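Local coordinates for protein AFP (Microbacterium arborescens, PDB 2YJK) that takes up and probably stores iron as a Dps-type mini-ferritin, a shell of twelve identical four-helix subunits that binds ferric iron, at residues Phe24-Val29 / Glu74-Leu79; Thr96-Gly101 / Ile109-Ser114. All coordinates share one frame; numbering follows the deposited sequence.

From the N terminus, the chain runs through helix 15-45, which carries 24-29, and returns along helix 51-78, which carries 74-79. Contact 1 closes this first helical hairpin, with 44 residues between its segments. The chain then passes helix 87-92 and enters the loop that holds 96-101. Contact 2 closes a much shorter loop, of seven residues, onto the first turns of helix 105-130. The two contacts therefore follow in series and neither nest nor cross. They lie on opposite sides of the chain's centre, with their own centres about 25 Å apart. Contact 1 joins two helices of the ferritin bundle, and contact 2 seats the connecting loop on a third.

Contact 1: residues Phe24-Val29 / Glu74-Leu79; sequences FLTPVV and ERIVAL. With OFE (Iron(II) oxide), chain P.
Ile-76 reaches from helix 51-78 into a patch formed by Leu-25, Thr-26 and Val-29 of helix 15-45. Its CB bond points at that helix. Ile-76 CG1 stands beside the backbone N (chi1 -68°) and lies 3.9 Å from Leu-25 CB. CD1 then goes in between the three residues. Ile-76 CD1 touches Leu-25 CB at 3.7 Å and Thr-26 OG1 at the same distance. Ile-76 CD1 also meets Val-29 CG2 at 4.0 Å, and here the two side chains approach tip to tip. Thr-26 crosses Ile-76 at about a right angle. Its hydroxyl is hydrogen-bonded to the carbonyl O of Ala-22, so the methyl packs against an oxygen that already has a partner.

Arg-75 adds only its aliphatic part. Arg-75 CG lies 3.8 Å from Leu-25 CD1, and the chain then bends at chi2 (70°), which turns CD off the Leu-25 side. The guanidinium has Leu-79 CD2 over one face, offset toward the rim. NE is hydrogen-bonded to Ser-137 OG, NH2 forms a salt bridge with Asp-134, and NH1 forms one with Asp-149 of a third subunit.

Segments 24-29 and 74-78 run roughly antiparallel, at 143°, on neighbouring helices of the ferritin four-helix bundle. Glu-74 points away from helix 15-45. Glu-74 OE2 binds the iron of the iron oxide at 2.2 Å. Asp-70 of the same chain and His-43 of a second subunit also bind this iron, so the site lies between subunits, as is characteristic of the Dps family.

The chemistry is thus divided. A largely apolar contact joins the helices, and its one polar atom, Thr-26 OG1, is already bonded. Glu-74 serves the metal, while Arg-75 ties its own chain to a third subunit.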
# COMPACT_ATOMS: atom_id res chain seq x y z
N PHE C 24 17.88 -34.99 -8.04
CA PHE C 24 18.21 -34.41 -6.72
C PHE C 24 17.15 -33.47 -6.16
O PHE C 24 16.98 -33.34 -4.94
CB PHE C 24 19.54 -33.71 -6.80
CG PHE C 24 20.68 -34.64 -7.00
CD1 PHE C 24 21.06 -35.52 -5.96
CD2 PHE C 24 21.42 -34.62 -8.20
CE1 PHE C 24 22.17 -36.37 -6.10
CE2 PHE C 24 22.54 -35.50 -8.36
CZ PHE C 24 22.89 -36.37 -7.33
N LEU C 25 16.41 -32.84 -7.06
CA LEU C 25 15.38 -31.90 -6.62
C LEU C 25 14.02 -32.55 -6.34
O LEU C 25 13.24 -32.04 -5.53
CB LEU C 25 15.25 -30.78 -7.62
CG LEU C 25 16.47 -29.84 -7.59
CD1 LEU C 25 16.21 -28.69 -8.59
CD2 LEU C 25 16.77 -29.25 -6.24
N THR C 26 13.74 -33.66 -7.00
CA THR C 26 12.48 -34.37 -6.75
C THR C 26 12.19 -34.73 -5.28
O THR C 26 11.04 -34.56 -4.84
CB THR C 26 12.30 -35.60 -7.69
OG1 THR C 26 12.40 -35.13 -9.02
CG2 THR C 26 10.97 -36.26 -7.48
N PRO C 27 13.20 -35.25 -4.52
CA PRO C 27 12.94 -35.59 -3.09
C PRO C 27 12.69 -34.30 -2.30
O PRO C 27 11.92 -34.27 -1.34
CB PRO C 27 14.28 -36.23 -2.63
CG PRO C 27 14.90 -36.81 -3.96
CD PRO C 27 14.54 -35.71 -4.95
N VAL C 28 13.30 -33.22 -2.74
CA VAL C 28 12.99 -31.92 -2.15
C VAL C 28 11.54 -31.48 -2.35
O VAL C 28 10.86 -31.05 -1.40
CB VAL C 28 14.00 -30.86 -2.64
CG1 VAL C 28 13.69 -29.47 -2.05
CG2 VAL C 28 15.44 -31.28 -2.24
N VAL C 29 11.04 -31.55 -3.58
CA VAL C 29 9.68 -31.19 -3.86
C VAL C 29 8.75 -32.03 -2.94
O VAL C 29 7.80 -31.46 -2.34
CB VAL C 29 9.26 -31.43 -5.35
CG1 VAL C 29 7.75 -31.22 -5.51
CG2 VAL C 29 10.02 -30.44 -6.29
N GLU C 74 9.54 -26.03 -10.17
CA GLU C 74 9.49 -25.29 -11.41
C GLU C 74 10.85 -25.27 -12.04
O GLU C 74 10.97 -25.14 -13.25
CB GLU C 74 8.92 -23.87 -11.18
CG GLU C 74 7.41 -24.02 -10.77
CD GLU C 74 6.63 -22.71 -10.74
OE1 GLU C 74 7.25 -21.60 -10.78
OE2 GLU C 74 5.38 -22.79 -10.70
N ARG C 75 11.86 -25.34 -11.22
CA ARG C 75 13.20 -25.57 -11.73
C ARG C 75 13.26 -26.91 -12.51
O ARG C 75 13.85 -26.95 -13.62
CB ARG C 75 14.26 -25.54 -10.59
CG ARG C 75 15.70 -25.85 -11.05
CD ARG C 75 16.18 -24.70 -11.90
NE ARG C 75 17.39 -25.04 -12.60
CZ ARG C 75 17.86 -24.38 -13.65
NH1 ARG C 75 17.20 -23.30 -14.18
NH2 ARG C 75 18.97 -24.84 -14.19
N ILE C 76 12.67 -28.00 -11.97
CA ILE C 76 12.64 -29.30 -12.72
C ILE C 76 11.89 -29.19 -14.05
O ILE C 76 12.34 -29.65 -15.10
CB ILE C 76 12.00 -30.42 -11.89
CG1 ILE C 76 12.90 -30.79 -10.69
CG2 ILE C 76 11.75 -31.68 -12.78
CD1 ILE C 76 12.15 -31.47 -9.57
N VAL C 77 10.75 -28.51 -14.00
CA VAL C 77 9.91 -28.39 -15.17
C VAL C 77 10.57 -27.49 -16.22
O VAL C 77 10.53 -27.82 -17.41
CB VAL C 77 8.48 -27.94 -14.81
CG1 VAL C 77 7.63 -27.72 -16.17
CG2 VAL C 77 7.80 -29.10 -13.90
N ALA C 78 11.23 -26.41 -15.77
CA ALA C 78 11.91 -25.47 -16.66
C ALA C 78 13.01 -26.13 -17.45
O ALA C 78 13.35 -25.64 -18.53
CB ALA C 78 12.53 -24.25 -15.84
N LEU C 79 13.59 -27.19 -16.89
CA LEU C 79 14.65 -27.98 -17.57
C LEU C 79 14.05 -28.99 -18.49
O LEU C 79 14.76 -29.77 -19.15
CB LEU C 79 15.55 -28.68 -16.55
CG LEU C 79 16.43 -27.69 -15.74
CD1 LEU C 79 17.23 -28.41 -14.68
CD2 LEU C 79 17.38 -26.91 -16.67
FE OFE P . 4.20 -21.63 -9.28
O OFE P . 3.09 -20.79 -7.63

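Contact 2: residues Thr96-Gly101 / Ile109-Ser114; sequences TAVPAG and IKAIVS
Ala-111 turns its CB toward the loop 96-101, and three consecutive loop residues close around it. Ala-111 CB lies 3.5 Å from Ala-97 O and 3.6 Å from Val-98 CA. The methyl of Ala-97 also points across the gap, and the CB atoms of Ala-97 and Ala-111 are 4.1 Å apart. Pro-99 brings its ring carbon CD to 4.2 Å from Ala-111 CB. The small alanine lets the loop backbone come close: the CA atoms of Ala-97 and Ala-111 are only 4.9 Å apart.

Val-98 and Ile-112 are arranged differently. They lie side by side and point the same way. The CB bond of Ile-112 leads away from the loop, but chi2 (-66°) swings CD1 back to it. Ile-112 CD1 then meets Val-98 CG2 at 3.7 Å. CG2 sits beside the backbone N of Val-98, anti to the carbonyl carbon, and it also lies near Ala-111 CB. Ser-114 marks the exposed margin, with its OG 4.4 Å from Ala-97 CB.

An ST turn shapes the loop at Thr-96 to Val-98. Val-98 N donates to Thr-96 OG1 at 2.9 Å, and the N-H points nearly straight at the oxygen (165°). Asp-115, the residue after this helical segment, is hydrogen-bonded to both Thr-96 OG1 and Ala-97 N. This polar tie fixes the turn to the helix beside the apolar patch.

The loop follows helix 87-92 and rests on helices 105-130 and 15-45. On helix 15-45, Val-98 touches Asn-38 and Gln-41, and Gln-41 NE2 is hydrogen-bonded to Pro-99 O. Ile-112 packs on Ala-42 and on Leu-155 of helix 135-156. Thr-96 and Ala-100 touch Arg-86 of a second subunit. The loop then leads into strand 103-104, which pairs in parallel with strand 46-47.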
# COMPACT_ATOMS: atom_id res chain seq x y z
N THR C 96 5.84 -38.87 8.39
CA THR C 96 5.80 -37.79 9.39
C THR C 96 5.75 -38.30 10.83
O THR C 96 5.16 -39.34 11.11
CB THR C 96 4.56 -36.80 9.16
OG1 THR C 96 4.63 -35.71 10.08
CG2 THR C 96 3.21 -37.52 9.34
N ALA C 97 6.36 -37.56 11.75
CA ALA C 97 6.19 -37.84 13.18
C ALA C 97 5.05 -36.95 13.76
O ALA C 97 4.76 -37.02 14.95
CB ALA C 97 7.49 -37.57 13.93
N VAL C 98 4.44 -36.07 12.96
CA VAL C 98 3.43 -35.17 13.53
C VAL C 98 2.29 -36.06 14.06
O VAL C 98 1.83 -36.92 13.32
CB VAL C 98 2.88 -34.17 12.49
CG1 VAL C 98 1.63 -33.47 13.04
CG2 VAL C 98 4.00 -33.21 11.96
N PRO C 99 1.85 -35.88 15.32
CA PRO C 99 0.77 -36.73 15.81
C PRO C 99 -0.57 -36.54 15.12
O PRO C 99 -0.86 -35.49 14.55
CB PRO C 99 0.63 -36.32 17.30
CG PRO C 99 1.95 -35.74 17.67
CD PRO C 99 2.40 -35.03 16.38
N ALA C 100 -1.42 -37.56 15.29
CA ALA C 100 -2.74 -37.64 14.66
C ALA C 100 -3.69 -36.60 15.22
O ALA C 100 -4.63 -36.24 14.55
CB ALA C 100 -3.35 -39.04 14.83
N GLY C 101 -3.51 -36.18 16.46
CA GLY C 101 -4.53 -35.27 17.06
C GLY C 101 -3.86 -34.20 17.88
O GLY C 101 -2.74 -33.82 17.59
N ILE C 109 6.77 -29.22 17.97
CA ILE C 109 8.00 -28.63 17.44
C ILE C 109 8.95 -29.81 17.18
O ILE C 109 9.58 -29.85 16.12
CB ILE C 109 8.65 -27.70 18.44
CG1 ILE C 109 7.85 -26.42 18.55
CG2 ILE C 109 10.12 -27.47 18.10
CD1 ILE C 109 8.51 -25.47 19.49
N LYS C 110 9.07 -30.74 18.13
CA LYS C 110 9.92 -31.93 17.87
C LYS C 110 9.54 -32.68 16.63
O LYS C 110 10.41 -33.08 15.85
CB LYS C 110 9.97 -32.94 19.06
CG LYS C 110 10.57 -32.37 20.33
CD LYS C 110 10.36 -33.35 21.51
CE LYS C 110 11.26 -32.95 22.70
NZ LYS C 110 10.67 -33.34 24.05
N ALA C 111 8.23 -32.92 16.44
CA ALA C 111 7.79 -33.69 15.25
C ALA C 111 8.22 -32.94 13.96
O ALA C 111 8.66 -33.57 13.00
CB ALA C 111 6.27 -33.88 15.26
N ILE C 112 8.05 -31.62 13.94
CA ILE C 112 8.35 -30.79 12.73
C ILE C 112 9.88 -30.65 12.48
O ILE C 112 10.33 -30.70 11.34
CB ILE C 112 7.68 -29.37 12.80
CG1 ILE C 112 6.14 -29.47 12.71
CG2 ILE C 112 8.22 -28.39 11.73
CD1 ILE C 112 5.66 -29.98 11.38
N VAL C 113 10.67 -30.50 13.55
CA VAL C 113 12.13 -30.56 13.40
C VAL C 113 12.57 -31.91 12.85
O VAL C 113 13.46 -31.96 12.00
CB VAL C 113 12.89 -30.17 14.72
CG1 VAL C 113 14.41 -30.34 14.59
CG2 VAL C 113 12.54 -28.75 15.06
N SER C 114 11.99 -33.00 13.31
CA SER C 114 12.30 -34.29 12.72
C SER C 114 12.04 -34.31 11.19
O SER C 114 12.95 -34.73 10.43
CB SER C 114 11.53 -35.39 13.45
OG SER C 114 11.68 -36.61 12.79